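Local coordinates for double Glycine Motif Protease domain from AMS/PCAT Transporter (Lachnospiraceae bacterium C6A11, PDB 6MPZ), which probably cleaves leader peptides after a double-glycine motif, serving as the C39 cysteine-protease domain of a peptide-secreting transporter, at residues Lys66-Arg69 with Glu74-Gly77; Cys27-Leu32 with Cys52-Asp57. All coordinates share one frame; numbering follows the deposited sequence.

Contact 1: residues Lys66-Arg69 with Glu74-Gly77; sequences KAAR and EAKG
Arg69 and Ala75 meet where helix 61-70 gives way, after a short turn, to strand 74-79, and the two backbones come nearest at the CA atoms of Arg69 and Glu74, 5.7 Å apart. On the inner side the contact is purely apolar: Ala68 CB lies 4.1 Å from Ala75 CB, and both side chains also touch Phe141 of the neighbouring strand. The polar part belongs to Arg69. Its CG stands beside the backbone N (chi1 -75°), and from there the chain runs extended to NE, so that CG passes Ala75 CB at 4.1 Å and the guanidinium arrives at the strand's backbone. NH2 donates to Ala75 O over 2.8 Å, bent at 139°, with the oxygen 25° out of the guanidinium plane. NE gives the same oxygen a weak bond of 3.3 Å. A water in the guanidinium plane accepts from Arg69 NE at 2.9 Å and from Ala75 N at 3.0 Å, so both backbone polar atoms of Ala75 have partners. The side chains of Glu74 and Lys76 leave the strand away from the helix, and Lys76 NZ and Glu74 OE2 form a salt bridge at 3.2 Å. The example illustrates how the outer strand of a sheet can be completed by a side chain. Glu74 and Lys76 bond through their backbones to Lys142 and Ile140 of strand 137-142. Arginine and water thus occupy the backbone O and N of Ala75 on the edge where, two residues on, Gly77 bonds to the backbone of the bound leader peptide.

Contact 2: residues Cys27-Leu32 with Cys52-Asp57; sequences CGAASL and CGVSRD
Ala29 and Leu32 meet Cys52 and Val54 without a ring or other flat side chain between them; the flat group with partners on both faces is the Cys27 carbonyl. Ser31 N and Ser31 OG approach Cys27 O from opposite faces of its plane, at 2.9 and 2.8 Å, the hydroxyl 37° above it, so one oxygen takes two bonds from one residue. Across the contact everything is apolar. Cys52 SG, which stands beside its own backbone N (chi1 -75°), reaches Leu32 CD2 at 3.8 Å and passes over Ala29 CA at 4.2 Å, while Val54 CG1 rests 4.3 Å from Ala29 CB. Gly53 separates these two contacts: its positive phi closes helix 45-52 in a Schellman motif and turns the chain so that Val54 comes against helix 27-38, at Ala29. Farther along, Ser55 OG accepts from Asp57 N at 2.9 Å in an ST turn. The Cys27 side chain leaves the helix away from 52-57; its SG is covalently linked to the bound peptide's backbone, and Cys27 touches His101, consistent with a Cys-His-Asp triad. The helix that carries Cys27, probably the nucleophile, thus packs against 52-54 by ordinary van der Waals contact, with no hydrogen bond across the two segments.

How the contacts relate
The contacts meet in one hydrophobic cluster, where helices 27-38, 45-52 and 61-70 come together beside the sheet. Contact 1 uses helix 61-70 and the sheet's outer strand; contact 2 uses the start of helix 27-38 and the end of helix 45-52 with the loop after it. They join directly: Ala68 CB lies 3.8 Å from Leu32 CD1, and Ala67 CB lies 4.2 Å from Cys52 SG. Although both are largely buried, contact 1 reaches the surface through an exposed arginine and relies on directed hydrogen bonds at a strand edge, whereas contact 2 has none across it. The bound peptide meets both, by backbone bonding at Gly77 in one and by the covalent link at Cys27 in the other.

Contact 1: residues Lys66-Arg69 with Glu74-Gly77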
# COMPACT_ATOMS: atom_id res chain seq x y z
N LYS A 66 2.84 -8.18 -8.03
CA LYS A 66 3.66 -9.33 -8.47
C LYS A 66 4.86 -9.57 -7.56
O LYS A 66 5.16 -10.72 -7.21
CB LYS A 66 4.18 -9.15 -9.91
CG LYS A 66 3.13 -9.41 -10.99
CD LYS A 66 3.75 -9.35 -12.37
CE LYS A 66 2.69 -9.38 -13.46
NZ LYS A 66 3.32 -9.26 -14.80
N ALA A 67 5.54 -8.50 -7.19
CA ALA A 67 6.68 -8.57 -6.25
C ALA A 67 6.21 -9.10 -4.88
O ALA A 67 6.85 -9.97 -4.32
CB ALA A 67 7.36 -7.21 -6.11
N ALA A 68 5.05 -8.63 -4.39
CA ALA A 68 4.51 -9.10 -3.11
C ALA A 68 4.25 -10.61 -3.14
O ALA A 68 4.52 -11.32 -2.16
CB ALA A 68 3.23 -8.34 -2.79
N ARG A 69 3.73 -11.09 -4.27
CA ARG A 69 3.40 -12.52 -4.46
C ARG A 69 4.63 -13.40 -4.45
O ARG A 69 4.58 -14.47 -3.87
CB ARG A 69 2.63 -12.75 -5.75
CG ARG A 69 1.18 -12.33 -5.67
CD ARG A 69 0.44 -12.66 -6.97
NE ARG A 69 -0.79 -11.86 -7.10
CZ ARG A 69 -1.07 -10.98 -8.07
NH1 ARG A 69 -0.24 -10.75 -9.07
NH2 ARG A 69 -2.23 -10.33 -8.04
N GLU A 74 -0.24 -13.31 -0.46
CA GLU A 74 -1.34 -13.24 -1.40
C GLU A 74 -1.65 -11.75 -1.56
O GLU A 74 -1.67 -11.00 -0.57
CB GLU A 74 -2.54 -14.00 -0.88
CG GLU A 74 -3.56 -14.27 -1.96
CD GLU A 74 -4.99 -14.23 -1.46
OE1 GLU A 74 -5.30 -14.94 -0.48
OE2 GLU A 74 -5.77 -13.47 -2.06
N ALA A 75 -1.87 -11.31 -2.79
CA ALA A 75 -2.06 -9.92 -3.12
C ALA A 75 -3.13 -9.68 -4.21
O ALA A 75 -3.02 -10.23 -5.32
CB ALA A 75 -0.72 -9.34 -3.57
N LYS A 76 -4.08 -8.79 -3.92
CA LYS A 76 -5.16 -8.45 -4.83
C LYS A 76 -5.36 -6.94 -4.92
O LYS A 76 -5.19 -6.24 -3.94
CB LYS A 76 -6.44 -9.12 -4.37
CG LYS A 76 -6.44 -10.63 -4.63
CD LYS A 76 -7.80 -11.28 -4.39
CE LYS A 76 -8.12 -11.53 -2.92
NZ LYS A 76 -8.83 -12.83 -2.64
N GLY A 77 -5.71 -6.46 -6.10
CA GLY A 77 -6.02 -5.04 -6.36
C GLY A 77 -7.53 -4.78 -6.49
O GLY A 77 -8.21 -5.38 -7.31
O HOH W 1 -2.14 -13.29 -4.98

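Contact 2: residues Cys27-Leu32 with Cys52-Asp57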
# COMPACT_ATOMS: atom_id res chain seq x y z
N CYS A 27 8.33 5.59 -3.88
CA CYS A 27 7.18 5.40 -2.92
C CYS A 27 6.54 3.99 -2.94
O CYS A 27 6.21 3.46 -1.88
CB CYS A 27 6.09 6.47 -3.12
SG CYS A 27 5.40 6.51 -4.78
N GLY A 28 6.37 3.42 -4.14
CA GLY A 28 5.85 2.06 -4.35
C GLY A 28 6.64 1.04 -3.57
O GLY A 28 6.09 0.24 -2.81
N ALA A 29 7.95 1.09 -3.75
CA ALA A 29 8.87 0.18 -3.09
C ALA A 29 8.96 0.36 -1.56
O ALA A 29 9.01 -0.63 -0.82
CB ALA A 29 10.26 0.33 -3.70
N ALA A 30 9.01 1.62 -1.11
CA ALA A 30 9.00 1.92 0.31
C ALA A 30 7.69 1.39 0.96
O ALA A 30 7.74 0.79 2.01
CB ALA A 30 9.13 3.43 0.52
N SER A 31 6.56 1.56 0.26
CA SER A 31 5.27 1.15 0.75
C SER A 31 5.25 -0.39 0.82
O SER A 31 4.84 -0.92 1.83
CB SER A 31 4.10 1.66 -0.15
OG SER A 31 4.04 3.10 -0.17
N LEU A 32 5.70 -1.10 -0.21
CA LEU A 32 5.73 -2.58 -0.06
C LEU A 32 6.75 -3.03 1.04
O LEU A 32 6.58 -4.06 1.67
CB LEU A 32 6.04 -3.26 -1.36
CG LEU A 32 6.12 -4.81 -1.34
CD1 LEU A 32 4.85 -5.46 -0.85
CD2 LEU A 32 6.40 -5.29 -2.75
N CYS A 52 10.03 -4.29 -7.67
CA CYS A 52 8.86 -3.50 -8.03
C CYS A 52 8.99 -2.86 -9.39
O CYS A 52 8.02 -2.29 -9.91
CB CYS A 52 8.60 -2.42 -6.97
SG CYS A 52 7.90 -3.13 -5.46
N GLY A 53 10.19 -2.89 -9.97
CA GLY A 53 10.47 -2.23 -11.23
C GLY A 53 10.44 -0.72 -11.18
O GLY A 53 9.93 -0.10 -12.11
N VAL A 54 11.01 -0.10 -10.16
CA VAL A 54 11.11 1.38 -10.14
C VAL A 54 11.78 1.89 -11.41
O VAL A 54 12.82 1.40 -11.82
CB VAL A 54 11.84 1.98 -8.90
CG1 VAL A 54 11.00 1.76 -7.64
CG2 VAL A 54 13.25 1.45 -8.74
N SER A 55 11.13 2.85 -12.05
CA SER A 55 11.59 3.41 -13.31
C SER A 55 11.44 4.92 -13.17
O SER A 55 11.18 5.43 -12.05
CB SER A 55 10.72 2.87 -14.45
OG SER A 55 9.49 3.58 -14.51
N ARG A 56 11.59 5.63 -14.29
CA ARG A 56 11.37 7.09 -14.34
C ARG A 56 9.89 7.44 -14.16
O ARG A 56 9.57 8.59 -13.93
CB ARG A 56 11.94 7.70 -15.64
CG ARG A 56 11.29 7.25 -16.96
CD ARG A 56 12.01 7.89 -18.15
NE ARG A 56 11.66 7.28 -19.44
CZ ARG A 56 10.51 7.43 -20.10
NH1 ARG A 56 9.51 8.18 -19.63
NH2 ARG A 56 10.34 6.82 -21.27
N ASP A 57 9.00 6.46 -14.28
CA ASP A 57 7.57 6.65 -13.99
C ASP A 57 7.12 6.07 -12.62
O ASP A 57 5.96 5.70 -12.44
CB ASP A 57 6.75 6.06 -15.13
CG ASP A 57 7.09 6.73 -16.48
OD1 ASP A 57 7.06 7.98 -16.56
OD2 ASP A 57 7.41 6.01 -17.44